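C-glycoside 3-oxidase (Microbacterium trichothecenolyticum, PDB 7DVE) uses FAD and molecular oxygen to oxidise the C3 hydroxyl of the sugar in C-glycosides such as isoorientin and mangiferin, releasing hydrogen peroxide. Local coordinates at residues A[188-191]-A[192-195]. Residues are numbered along the deposited sequence; the frame is centred on the assembly and turned at random.
Sequences HRDA and DERV
Arg189 reaches across a tight turn to the backbone of Glu193, its NE donating to Glu193 O at 3.1 Å. The acceptor lies almost in the guanidinium plane, at its edge, whereas the donor stands above the carbonyl plane; a weak bond from Arg189 NH2 adds a second grip on the same oxygen. The bend of the arginine chain at chi3 (84°) turns NE toward this oxygen. A bond from Glu193 N to Asp190 O (2.8 Å) closes the reversal, as in a beta turn, and a weak one from Arg194 N to Ala191 O makes a second, overlapping turn. With an alanine in place of Arg189, both side-chain donors to Glu193 O are gone, and that carbonyl would probably be held less firmly. Arg194 folds back over the turn, one guanidinium face covering Asp190 C, with NH1 2.9 Å from Arg189 O. The carboxylates of Asp190 and Glu193 also come close, Asp190 OD1 and Glu193 OE1 at 3.4 Å, an approach their like charges probably disfavour. The looser, solvent side belongs to exposed Asp192, whose CB comes no nearer than 3.7 Å to Ala191 C. Glu193 also touches Asn136, Asp137 and Thr336. The turn belongs to the surface loop between helix 176-183 and strand 196-204, away from the FAD site; beyond it, just before the strand, the Val195 side chain packs on Arg178 and Leu181 of that helix.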
loop_
_atom_site.group_PDB
_atom_site.type_symbol
_atom_site.label_atom_id
_atom_site.label_comp_id
_atom_site.label_asym_id
_atom_site.label_seq_id
_atom_site.Cartn_x
_atom_site.Cartn_y
_atom_site.Cartn_z
ATOM N N HIS A 188 1.195 -27.824 -14.963
ATOM C CA HIS A 188 2.554 -27.387 -15.248
ATOM C C HIS A 188 3.091 -26.380 -14.236
ATOM O O HIS A 188 4.291 -26.084 -14.267
ATOM C CB HIS A 188 2.624 -26.782 -16.657
ATOM N N ARG A 189 2.249 -25.850 -13.349
ATOM C CA ARG A 189 2.698 -24.888 -12.350
ATOM C C ARG A 189 3.269 -25.613 -11.132
ATOM O O ARG A 189 2.815 -26.701 -10.771
ATOM C CB ARG A 189 1.539 -23.971 -11.939
ATOM C CG ARG A 189 0.887 -23.227 -13.111
ATOM C CD ARG A 189 -0.551 -22.775 -12.821
ATOM N NE ARG A 189 -0.600 -21.504 -12.105
ATOM C CZ ARG A 189 -0.958 -20.339 -12.634
ATOM N NH1 ARG A 189 -1.310 -20.229 -13.908
ATOM N NH2 ARG A 189 -0.957 -19.252 -11.863
ATOM N N ASP A 190 4.276 -25.009 -10.500
ATOM C CA ASP A 190 4.845 -25.563 -9.283
ATOM C C ASP A 190 4.335 -24.798 -8.054
ATOM O O ASP A 190 3.456 -23.931 -8.152
ATOM C CB ASP A 190 6.377 -25.581 -9.369
ATOM C CG ASP A 190 6.983 -24.226 -9.724
ATOM O OD1 ASP A 190 6.423 -23.188 -9.302
ATOM O OD2 ASP A 190 8.050 -24.220 -10.399
ATOM N N ALA A 191 4.913 -25.112 -6.887
ATOM C CA ALA A 191 4.340 -24.689 -5.611
ATOM C C ALA A 191 4.175 -23.173 -5.530
ATOM O O ALA A 191 3.100 -22.675 -5.180
ATOM C CB ALA A 191 5.206 -25.194 -4.457
ATOM N N ASP A 192 5.234 -22.419 -5.841
ATOM C CA ASP A 192 5.155 -20.961 -5.778
ATOM C C ASP A 192 4.080 -20.391 -6.687
ATOM O O ASP A 192 3.759 -19.197 -6.580
ATOM C CB ASP A 192 6.511 -20.344 -6.149
ATOM C CG ASP A 192 7.511 -20.401 -5.004
ATOM O OD1 ASP A 192 7.264 -19.751 -3.963
ATOM O OD2 ASP A 192 8.544 -21.104 -5.142
ATOM N N GLU A 193 3.523 -21.202 -7.585
ATOM C CA GLU A 193 2.603 -20.709 -8.591
ATOM C C GLU A 193 1.202 -21.303 -8.527
ATOM O O GLU A 193 0.308 -20.784 -9.202
ATOM C CB GLU A 193 3.191 -20.934 -9.992
ATOM C CG GLU A 193 4.673 -20.631 -10.028
ATOM C CD GLU A 193 5.288 -20.834 -11.388
ATOM O OE1 GLU A 193 4.932 -21.838 -12.053
ATOM O OE2 GLU A 193 6.132 -19.986 -11.782
ATOM N N ARG A 194 0.973 -22.345 -7.737
ATOM C CA ARG A 194 -0.347 -22.945 -7.758
ATOM C C ARG A 194 -1.319 -22.144 -6.894
ATOM O O ARG A 194 -0.940 -21.279 -6.103
ATOM C CB ARG A 194 -0.284 -24.406 -7.320
ATOM C CG ARG A 194 0.075 -25.343 -8.467
ATOM C CD ARG A 194 0.211 -26.786 -8.027
ATOM N NE ARG A 194 1.253 -26.971 -7.024
ATOM C CZ ARG A 194 2.347 -27.692 -7.207
ATOM N NH1 ARG A 194 2.589 -28.304 -8.358
ATOM N NH2 ARG A 194 3.225 -27.797 -6.216
ATOM N N VAL A 195 -2.608 -22.408 -7.109
ATOM C CA VAL A 195 -3.647 -21.788 -6.307
ATOM C C VAL A 195 -3.433 -22.129 -4.833
ATOM O O VAL A 195 -3.112 -23.270 -4.484
ATOM C CB VAL A 195 -5.016 -22.250 -6.823
ATOM C CG1 VAL A 195 -6.120 -21.629 -6.001
ATOM C CG2 VAL A 195 -5.174 -21.857 -8.289
#